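Local coordinates for protein beta-galactoside alpha-2,6-sialyltransferase (Photobacterium sp., PDB 2Z4T) that acts as a GT-B-fold sialyltransferase, probably moving sialic acid from a CMP-linked donor onto beta-galactosides such as lactose in alpha-2,6 linkage, at residues Y398-K403 and Q417-M422; I34-Y39 and P82-D87. One frame throughout, in Å; residues are numbered along the deposited sequence.

Contact 1. Residues Y398-K403 and Q417-M422; sequences YDLFFK and QNYPSM. With C5P (cytidine-5'-monophosphate), chain C.
The sulfur of Met-422 presses against the side-chain root of Phe-402, with SD 3.4 Å from CB, and so meets an aromatic residue at its base. From there SD lies 5.1 Å from the centroid of the Phe-402 ring and 50° off the ring normal, an oblique Met-aromatic contact. A bend about the CG-SD bond (chi3 69°) folds CE of Met-422 back to within 3.9 Å of CG of Phe-402. The long, pliable methionine suits this place because it serves two residues of the strand, Leu-400 and Phe-402, that point to the same side: its CG also packs against CG of Leu-400 at 3.9 Å. Leu-400, branched at its end, reaches a second partner through the methyl CD2, which stands 4.3 Å from the centroid of the Tyr-419 ring, an off-centre CH-pi contact. Tyr-419 offers its aromatic ring to the leucine methyl, while its OH is hydrogen-bonded to Asn-383. The peptide between Pro-420 and Ser-421 is modelled cis, and Met-422 N donates to Tyr-419 O at 2.9 Å, a tight turn in which Tyr-419 and Met-422 both touch Leu-400. At the strand's far end, Lys-403 reads the cytosine of the bound CMP: its carbonyl O accepts from N4 of the nucleotide at 2.8 Å, and its NZ, also bonded to Ser-427 O, makes a weak bond to the base O2. Asp-399, at the strand's start, belongs to a magnesium site. The contact forms part of a beta-alpha-beta unit: strand 399-403 leads through helix 410-417, on which Phe-402 and Met-422 both rest, to the parallel strand 423-424, with helix 371-386 packing against Leu-400 and Tyr-419.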
ATOM      1  N   TYR A 398      13.193 -16.294 -27.078  1.00 41.38           N
ATOM      2  CA  TYR A 398      13.114 -16.047 -25.639  1.00 40.08           C
ATOM      3  C   TYR A 398      12.275 -17.114 -24.994  1.00 39.83           C
ATOM      4  O   TYR A 398      11.399 -17.667 -25.631  1.00 39.88           O
ATOM      5  CB  TYR A 398      12.398 -14.723 -25.367  1.00 39.71           C
ATOM      6  CG  TYR A 398      13.246 -13.507 -25.586  1.00 39.22           C
ATOM      7  CD1 TYR A 398      13.845 -12.853 -24.512  1.00 37.98           C
ATOM      8  CD2 TYR A 398      13.466 -13.014 -26.873  1.00 38.40           C
ATOM      9  CE1 TYR A 398      14.635 -11.730 -24.716  1.00 37.94           C
ATOM     10  CE2 TYR A 398      14.266 -11.901 -27.092  1.00 37.67           C
ATOM     11  CZ  TYR A 398      14.837 -11.262 -26.012  1.00 38.27           C
ATOM     12  OH  TYR A 398      15.624 -10.163 -26.228  1.00 39.11           O
ATOM     13  N   ASP A 399      12.530 -17.394 -23.722  1.00 39.57           N
ATOM     14  CA  ASP A 399      11.563 -18.090 -22.905  1.00 39.22           C
ATOM     15  C   ASP A 399      10.449 -17.106 -22.572  1.00 38.85           C
ATOM     16  O   ASP A 399      10.696 -15.959 -22.157  1.00 37.93           O
ATOM     17  CB  ASP A 399      12.208 -18.584 -21.623  1.00 39.90           C
ATOM     18  CG  ASP A 399      13.267 -19.644 -21.874  1.00 41.44           C
ATOM     19  OD1 ASP A 399      12.998 -20.575 -22.663  1.00 41.45           O
ATOM     20  OD2 ASP A 399      14.358 -19.548 -21.259  1.00 43.27           O
ATOM     21  N   LEU A 400       9.221 -17.576 -22.766  1.00 38.39           N
ATOM     22  CA  LEU A 400       8.030 -16.760 -22.667  1.00 37.56           C
ATOM     23  C   LEU A 400       7.452 -16.812 -21.254  1.00 37.43           C
ATOM     24  O   LEU A 400       7.168 -17.902 -20.747  1.00 37.09           O
ATOM     25  CB  LEU A 400       7.004 -17.274 -23.674  1.00 37.13           C
ATOM     26  CG  LEU A 400       5.655 -16.563 -23.769  1.00 37.98           C
ATOM     27  CD1 LEU A 400       5.812 -15.063 -24.013  1.00 36.34           C
ATOM     28  CD2 LEU A 400       4.850 -17.227 -24.879  1.00 37.60           C
ATOM     29  N   PHE A 401       7.259 -15.627 -20.651  1.00 36.96           N
ATOM     30  CA  PHE A 401       6.680 -15.449 -19.310  1.00 36.06           C
ATOM     31  C   PHE A 401       5.498 -14.493 -19.354  1.00 36.37           C
ATOM     32  O   PHE A 401       5.462 -13.557 -20.170  1.00 35.75           O
ATOM     33  CB  PHE A 401       7.737 -14.922 -18.341  1.00 35.58           C
ATOM     34  CG  PHE A 401       8.809 -15.934 -18.014  1.00 35.31           C
ATOM     35  CD1 PHE A 401       8.792 -16.610 -16.803  1.00 35.03           C
ATOM     36  CD2 PHE A 401       9.818 -16.213 -18.913  1.00 34.62           C
ATOM     37  CE1 PHE A 401       9.755 -17.544 -16.491  1.00 35.01           C
ATOM     38  CE2 PHE A 401      10.797 -17.158 -18.622  1.00 36.18           C
ATOM     39  CZ  PHE A 401      10.758 -17.839 -17.402  1.00 35.19           C
ATOM     40  N   PHE A 402       4.525 -14.718 -18.476  1.00 36.58           N
ATOM     41  CA  PHE A 402       3.313 -13.904 -18.474  1.00 37.27           C
ATOM     42  C   PHE A 402       3.007 -13.310 -17.113  1.00 37.80           C
ATOM     43  O   PHE A 402       3.098 -13.995 -16.105  1.00 38.97           O
ATOM     44  CB  PHE A 402       2.127 -14.719 -19.001  1.00 36.77           C
ATOM     45  CG  PHE A 402       0.784 -14.011 -18.922  1.00 37.55           C
ATOM     46  CD1 PHE A 402       0.539 -12.844 -19.652  1.00 37.41           C
ATOM     47  CD2 PHE A 402      -0.241 -14.535 -18.145  1.00 36.14           C
ATOM     48  CE1 PHE A 402      -0.702 -12.210 -19.601  1.00 35.67           C
ATOM     49  CE2 PHE A 402      -1.481 -13.917 -18.087  1.00 37.51           C
ATOM     50  CZ  PHE A 402      -1.720 -12.748 -18.819  1.00 36.94           C
ATOM     51  N   LYS A 403       2.621 -12.039 -17.110  1.00 38.69           N
ATOM     52  CA  LYS A 403       2.126 -11.300 -15.939  1.00 39.46           C
ATOM     53  C   LYS A 403       0.952 -10.493 -16.530  1.00 40.01           C
ATOM     54  O   LYS A 403       1.184  -9.358 -16.912  1.00 40.90           O
ATOM     55  CB  LYS A 403       3.274 -10.365 -15.536  1.00 38.90           C
ATOM     56  CG  LYS A 403       3.026  -9.469 -14.331  1.00 40.87           C
ATOM     57  CD  LYS A 403       2.589 -10.338 -13.155  1.00 42.31           C
ATOM     58  CE  LYS A 403       2.100  -9.518 -12.060  1.00 44.34           C
ATOM     59  NZ  LYS A 403       0.763  -8.966 -12.253  1.00 44.07           N
ATOM     60  N   GLN A 417      -3.935 -20.360 -21.695  1.00 48.00           N
ATOM     61  CA  GLN A 417      -4.119 -21.648 -22.370  1.00 48.43           C
ATOM     62  C   GLN A 417      -3.780 -21.615 -23.860  1.00 47.80           C
ATOM     63  O   GLN A 417      -3.720 -22.652 -24.526  1.00 47.80           O
ATOM     64  CB  GLN A 417      -5.493 -22.272 -22.095  1.00 49.04           C
ATOM     65  CG  GLN A 417      -6.693 -21.373 -22.305  1.00 51.91           C
ATOM     66  CD  GLN A 417      -7.881 -21.745 -21.398  1.00 54.34           C
ATOM     67  OE1 GLN A 417      -7.711 -22.371 -20.339  1.00 54.87           O
ATOM     68  NE2 GLN A 417      -9.084 -21.345 -21.810  1.00 54.13           N
ATOM     69  N   ASN A 418      -3.508 -20.421 -24.368  1.00 46.71           N
ATOM     70  CA  ASN A 418      -2.984 -20.309 -25.714  1.00 45.60           C
ATOM     71  C   ASN A 418      -1.507 -20.708 -25.852  1.00 44.65           C
ATOM     72  O   ASN A 418      -1.049 -20.943 -26.967  1.00 43.80           O
ATOM     73  CB  ASN A 418      -3.202 -18.898 -26.270  1.00 45.26           C
ATOM     74  CG  ASN A 418      -3.223 -18.887 -27.775  1.00 45.32           C
ATOM     75  OD1 ASN A 418      -2.347 -18.312 -28.428  1.00 44.60           O
ATOM     76  ND2 ASN A 418      -4.206 -19.568 -28.342  1.00 44.56           N
ATOM     77  N   TYR A 419      -0.782 -20.774 -24.728  1.00 44.14           N
ATOM     78  CA  TYR A 419       0.676 -21.006 -24.735  1.00 43.90           C
ATOM     79  C   TYR A 419       1.148 -22.072 -23.758  1.00 44.64           C
ATOM     80  O   TYR A 419       1.408 -21.769 -22.607  1.00 44.49           O
ATOM     81  CB  TYR A 419       1.453 -19.713 -24.472  1.00 42.79           C
ATOM     82  CG  TYR A 419       1.165 -18.616 -25.462  1.00 41.50           C
ATOM     83  CD1 TYR A 419       1.809 -18.578 -26.717  1.00 38.21           C
ATOM     84  CD2 TYR A 419       0.239 -17.621 -25.153  1.00 37.94           C
ATOM     85  CE1 TYR A 419       1.539 -17.570 -27.631  1.00 38.77           C
ATOM     86  CE2 TYR A 419      -0.041 -16.603 -26.051  1.00 40.01           C
ATOM     87  CZ  TYR A 419       0.604 -16.571 -27.297  1.00 41.56           C
ATOM     88  OH  TYR A 419       0.297 -15.540 -28.178  1.00 40.00           O
ATOM     89  N   PRO A 420       1.308 -23.317 -24.243  1.00 45.94           N
ATOM     90  CA  PRO A 420       1.698 -24.524 -23.486  1.00 46.66           C
ATOM     91  C   PRO A 420       2.695 -24.539 -22.292  1.00 47.38           C
ATOM     92  O   PRO A 420       2.187 -24.811 -21.221  1.00 48.13           O
ATOM     93  CB  PRO A 420       2.075 -25.538 -24.581  1.00 46.94           C
ATOM     94  CG  PRO A 420       1.190 -25.152 -25.736  1.00 46.68           C
ATOM     95  CD  PRO A 420       1.068 -23.631 -25.670  1.00 45.77           C
ATOM     96  N   SER A 421       4.021 -24.289 -22.310  1.00 48.23           N
ATOM     97  CA  SER A 421       4.915 -23.346 -23.014  1.00 49.03           C
ATOM     98  C   SER A 421       5.177 -22.099 -22.108  1.00 48.79           C
ATOM     99  O   SER A 421       6.299 -21.887 -21.617  1.00 48.50           O
ATOM    100  CB  SER A 421       4.507 -22.972 -24.431  1.00 50.12           C
ATOM    101  OG  SER A 421       5.419 -22.011 -24.988  1.00 53.22           O
ATOM    102  N   MET A 422       4.139 -21.304 -21.856  1.00 48.02           N
ATOM    103  CA  MET A 422       4.284 -20.076 -21.066  1.00 47.66           C
ATOM    104  C   MET A 422       4.377 -20.337 -19.561  1.00 46.23           C
ATOM    105  O   MET A 422       3.738 -21.245 -19.052  1.00 46.05           O
ATOM    106  CB  MET A 422       3.110 -19.154 -21.350  1.00 47.28           C
ATOM    107  CG  MET A 422       3.266 -17.739 -20.866  1.00 47.72           C
ATOM    108  SD  MET A 422       2.152 -16.662 -21.790  1.00 50.87           S
ATOM    109  CE  MET A 422       0.608 -17.256 -21.153  1.00 48.97           C
TER
HETATM  110  O3P C5P C1427      -2.411  -1.761 -15.614  1.00 24.03           O
HETATM  111  P   C5P C1427      -2.706  -0.809 -14.516  1.00 26.09           P
HETATM  112  O1P C5P C1427      -4.114  -1.099 -14.016  1.00 26.09           O
HETATM  113  O2P C5P C1427      -2.330   0.618 -14.859  1.00 23.00           O
HETATM  114  O5' C5P C1427      -1.689  -1.176 -13.363  1.00 25.07           O
HETATM  115  C5' C5P C1427      -1.850  -0.723 -12.036  1.00 24.98           C
HETATM  116  C4' C5P C1427      -0.939  -1.618 -11.199  1.00 25.11           C
HETATM  117  O4' C5P C1427      -1.360  -2.984 -11.312  1.00 24.90           O
HETATM  118  C3' C5P C1427       0.501  -1.644 -11.680  1.00 22.78           C
HETATM  119  O3' C5P C1427       1.305  -0.630 -11.089  1.00 28.64           O
HETATM  120  C2' C5P C1427       0.964  -2.982 -11.175  1.00 23.14           C
HETATM  121  O2' C5P C1427       1.140  -2.949  -9.757  1.00 24.69           O
HETATM  122  C1' C5P C1427      -0.230  -3.865 -11.347  1.00 23.28           C
HETATM  123  N1  C5P C1427      -0.131  -4.605 -12.603  1.00 23.62           N
HETATM  124  C2  C5P C1427       0.674  -5.776 -12.653  1.00 23.55           C
HETATM  125  N3  C5P C1427       0.770  -6.499 -13.797  1.00 24.70           N
HETATM  126  C4  C5P C1427       0.106  -6.110 -14.919  1.00 24.24           C
HETATM  127  C5  C5P C1427      -0.700  -4.952 -14.902  1.00 23.83           C
HETATM  128  C6  C5P C1427      -0.809  -4.211 -13.712  1.00 23.37           C
HETATM  129  O2  C5P C1427       1.311  -6.156 -11.660  1.00 23.77           O
HETATM  130  N4  C5P C1427       0.218  -6.866 -16.041  1.00 23.42           N

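Contact 2. Residues I34-Y39 and P82-D87; sequences IIDEEY and PRLDDD
Asp-36 OD1 accepts a hydrogen bond from the backbone N of Leu-84 at 2.8 Å, with an N-H...O angle of 152°. The donor approaches from above the carboxylate, 46° out of its plane, while the other oxygen, OD2, forms a salt bridge with Arg-193. A short acid suits this place, serving both a backbone N-H and a charged group. CA of Asp-36 makes a CH...O contact of 3.3 Å with Pro-82 O, to which Glu-37 N adds a long, weak hydrogen bond of 3.5 Å. Asp-36 and Glu-37 are central to a type II turn, closed by Glu-38 N to Ile-35 O at 2.9 Å and braced where Glu-38 OE1 accepts from Ile-35 N at 3.1 Å. Toward solvent, the carboxylate carbon CD of Glu-37 rests 3.5 Å from CG of Arg-83. The opposite charges may attract weakly, but no salt bridge forms: OE2 of Glu-37 lies 4.3 Å from NE of Arg-83, well out of the guanidinium plane. In this PKD-like beta-sandwich domain the turn joins strands 26-35 and 39-42 and the loop joins 77-80 to 88-98, where Tyr-90 meets Pro-82 and Leu-84; Val-112 of strand 103-122 touches Asp-36 and Leu-84.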
ATOM      1  N   ILE A  34       3.083  -0.622  25.322  1.00 47.80           N
ATOM      2  CA  ILE A  34       2.175  -0.250  26.421  1.00 46.77           C
ATOM      3  C   ILE A  34       1.447   1.044  26.176  1.00 46.56           C
ATOM      4  O   ILE A  34       2.039   2.114  26.072  1.00 47.55           O
ATOM      5  CB  ILE A  34       2.275  -0.845  27.877  1.00 47.12           C
ATOM      6  CG1 ILE A  34       2.621   0.211  28.935  1.00 47.24           C
ATOM      7  CG2 ILE A  34       3.030  -2.167  27.907  1.00 46.02           C
ATOM      8  CD1 ILE A  34       2.327  -0.230  30.347  1.00 46.25           C
ATOM      9  N   ILE A  35       0.145   0.883  25.974  1.00 45.83           N
ATOM     10  CA  ILE A  35      -0.758   1.999  25.760  1.00 45.20           C
ATOM     11  C   ILE A  35      -1.587   2.273  27.001  1.00 45.08           C
ATOM     12  O   ILE A  35      -1.717   1.407  27.866  1.00 44.60           O
ATOM     13  CB  ILE A  35      -1.697   1.755  24.573  1.00 45.15           C
ATOM     14  CG1 ILE A  35      -2.631   0.568  24.854  1.00 45.77           C
ATOM     15  CG2 ILE A  35      -0.893   1.537  23.319  1.00 45.02           C
ATOM     16  CD1 ILE A  35      -3.815   0.449  23.899  1.00 45.49           C
ATOM     17  N   ASP A  36      -2.150   3.482  27.072  1.00 45.13           N
ATOM     18  CA  ASP A  36      -2.999   3.902  28.177  1.00 45.39           C
ATOM     19  C   ASP A  36      -3.996   2.809  28.528  1.00 45.75           C
ATOM     20  O   ASP A  36      -4.657   2.266  27.648  1.00 46.49           O
ATOM     21  CB  ASP A  36      -3.741   5.197  27.821  1.00 45.28           C
ATOM     22  CG  ASP A  36      -2.797   6.384  27.598  1.00 45.66           C
ATOM     23  OD1 ASP A  36      -3.232   7.536  27.835  1.00 44.13           O
ATOM     24  OD2 ASP A  36      -1.623   6.168  27.188  1.00 46.54           O
ATOM     25  N   GLU A  37      -4.082   2.479  29.815  1.00 46.19           N
ATOM     26  CA  GLU A  37      -5.091   1.534  30.366  1.00 46.47           C
ATOM     27  C   GLU A  37      -4.796   0.084  30.052  1.00 46.59           C
ATOM     28  O   GLU A  37      -5.581  -0.793  30.403  1.00 46.90           O
ATOM     29  CB  GLU A  37      -6.539   1.891  29.967  1.00 45.78           C
ATOM     30  CG  GLU A  37      -6.783   3.377  29.983  1.00 46.49           C
ATOM     31  CD  GLU A  37      -8.225   3.752  30.102  1.00 47.40           C
ATOM     32  OE1 GLU A  37      -8.800   4.211  29.098  1.00 49.87           O
ATOM     33  OE2 GLU A  37      -8.780   3.618  31.205  1.00 47.73           O
ATOM     34  N   GLU A  38      -3.677  -0.171  29.391  1.00 46.90           N
ATOM     35  CA  GLU A  38      -3.287  -1.538  29.126  1.00 47.45           C
ATOM     36  C   GLU A  38      -2.872  -2.205  30.436  1.00 47.88           C
ATOM     37  O   GLU A  38      -2.168  -1.612  31.270  1.00 47.55           O
ATOM     38  CB  GLU A  38      -2.164  -1.618  28.092  1.00 47.22           C
ATOM     39  CG  GLU A  38      -1.793  -3.050  27.704  1.00 47.17           C
ATOM     40  CD  GLU A  38      -0.727  -3.120  26.617  1.00 48.03           C
ATOM     41  OE1 GLU A  38      -0.549  -2.120  25.871  1.00 49.99           O
ATOM     42  OE2 GLU A  38      -0.062  -4.181  26.513  1.00 47.76           O
ATOM     43  N   TYR A  39      -3.371  -3.425  30.610  1.00 48.61           N
ATOM     44  CA  TYR A  39      -3.020  -4.302  31.699  1.00 49.44           C
ATOM     45  C   TYR A  39      -1.698  -5.003  31.381  1.00 50.02           C
ATOM     46  O   TYR A  39      -1.454  -5.437  30.240  1.00 49.68           O
ATOM     47  CB  TYR A  39      -4.139  -5.327  31.921  1.00 49.94           C
ATOM     48  CG  TYR A  39      -3.769  -6.386  32.932  1.00 51.82           C
ATOM     49  CD1 TYR A  39      -3.442  -7.682  32.523  1.00 52.59           C
ATOM     50  CD2 TYR A  39      -3.709  -6.085  34.302  1.00 52.97           C
ATOM     51  CE1 TYR A  39      -3.082  -8.659  33.446  1.00 52.12           C
ATOM     52  CE2 TYR A  39      -3.344  -7.060  35.237  1.00 52.85           C
ATOM     53  CZ  TYR A  39      -3.030  -8.342  34.791  1.00 52.45           C
ATOM     54  OH  TYR A  39      -2.654  -9.313  35.687  1.00 52.52           O
ATOM     55  N   PRO A  82      -1.742   4.083  33.115  1.00 43.80           N
ATOM     56  CA  PRO A  82      -2.671   5.159  33.459  1.00 43.61           C
ATOM     57  C   PRO A  82      -3.271   5.793  32.209  1.00 44.26           C
ATOM     58  O   PRO A  82      -2.854   5.461  31.089  1.00 44.43           O
ATOM     59  CB  PRO A  82      -1.780   6.174  34.171  1.00 43.45           C
ATOM     60  CG  PRO A  82      -0.455   5.999  33.570  1.00 43.73           C
ATOM     61  CD  PRO A  82      -0.341   4.532  33.176  1.00 43.86           C
ATOM     62  N   ARG A  83      -4.257   6.670  32.406  1.00 44.42           N
ATOM     63  CA  ARG A  83      -4.774   7.520  31.349  1.00 44.36           C
ATOM     64  C   ARG A  83      -3.901   8.760  31.332  1.00 44.18           C
ATOM     65  O   ARG A  83      -3.704   9.390  32.365  1.00 43.91           O
ATOM     66  CB  ARG A  83      -6.215   7.913  31.636  1.00 44.41           C
ATOM     67  CG  ARG A  83      -7.155   6.760  31.610  1.00 46.80           C
ATOM     68  CD  ARG A  83      -8.581   7.208  31.673  1.00 50.89           C
ATOM     69  NE  ARG A  83      -9.031   7.448  33.042  1.00 54.12           N
ATOM     70  CZ  ARG A  83     -10.225   7.954  33.346  1.00 55.51           C
ATOM     71  NH1 ARG A  83     -11.089   8.274  32.379  1.00 55.69           N
ATOM     72  NH2 ARG A  83     -10.556   8.148  34.618  1.00 57.08           N
ATOM     73  N   LEU A  84      -3.370   9.112  30.163  1.00 44.07           N
ATOM     74  CA  LEU A  84      -2.405  10.210  30.087  1.00 43.80           C
ATOM     75  C   LEU A  84      -2.764  11.219  29.021  1.00 43.97           C
ATOM     76  O   LEU A  84      -3.588  10.942  28.149  1.00 43.83           O
ATOM     77  CB  LEU A  84      -0.997   9.677  29.808  1.00 43.18           C
ATOM     78  CG  LEU A  84      -0.401   8.676  30.783  1.00 42.62           C
ATOM     79  CD1 LEU A  84       0.868   8.072  30.174  1.00 40.09           C
ATOM     80  CD2 LEU A  84      -0.134   9.362  32.142  1.00 39.88           C
ATOM     81  N   ASP A  85      -2.131  12.390  29.110  1.00 44.24           N
ATOM     82  CA  ASP A  85      -2.209  13.413  28.080  1.00 44.29           C
ATOM     83  C   ASP A  85      -0.987  13.356  27.168  1.00 44.16           C
ATOM     84  O   ASP A  85      -1.068  13.757  26.016  1.00 43.90           O
ATOM     85  CB  ASP A  85      -2.292  14.780  28.736  1.00 44.48           C
ATOM     86  CG  ASP A  85      -3.550  14.947  29.568  1.00 46.45           C
ATOM     87  OD1 ASP A  85      -4.638  14.545  29.101  1.00 47.91           O
ATOM     88  OD2 ASP A  85      -3.450  15.477  30.695  1.00 49.11           O
ATOM     89  N   ASP A  86       0.131  12.866  27.711  1.00 43.88           N
ATOM     90  CA  ASP A  86       1.417  12.806  27.025  1.00 44.15           C
ATOM     91  C   ASP A  86       2.127  11.536  27.427  1.00 44.18           C
ATOM     92  O   ASP A  86       2.145  11.173  28.613  1.00 45.23           O
ATOM     93  CB  ASP A  86       2.299  13.988  27.426  1.00 44.32           C
ATOM     94  CG  ASP A  86       1.663  15.318  27.119  1.00 45.73           C
ATOM     95  OD1 ASP A  86       1.273  15.549  25.954  1.00 48.83           O
ATOM     96  OD2 ASP A  86       1.551  16.140  28.040  1.00 46.68           O
ATOM     97  N   ASP A  87       2.721  10.867  26.448  1.00 43.50           N
ATOM     98  CA  ASP A  87       3.514   9.675  26.676  1.00 42.89           C
ATOM     99  C   ASP A  87       4.456   9.874  27.846  1.00 42.52           C
ATOM    100  O   ASP A  87       4.987  10.966  28.048  1.00 41.98           O
ATOM    101  CB  ASP A  87       4.314   9.323  25.416  1.00 42.81           C
ATOM    102  CG  ASP A  87       3.415   8.994  24.214  1.00 45.39           C
ATOM    103  OD1 ASP A  87       2.152   8.987  24.355  1.00 43.78           O
ATOM    104  OD2 ASP A  87       3.984   8.730  23.118  1.00 47.70           O
TER

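How the contacts relate
The two contacts lie on opposite sides of the chain's centre, about 57 Å apart between their centres and about 37 Å between nearest atoms, and they share no sheet. Contact 2 comes first along the chain and is complete before contact 1 begins. It belongs to the immunoglobulin-like beta-sandwich near the N-terminus, away from the CMP and magnesium sites; strand 103-122 runs from that sandwich into the catalytic part. Contact 1 lies in the six-stranded parallel sheet of the GT-B catalytic part, on a strand that supplies residues to both the CMP pocket and a magnesium site. One thus belongs to an appended domain, the other to the nucleotide-binding machinery.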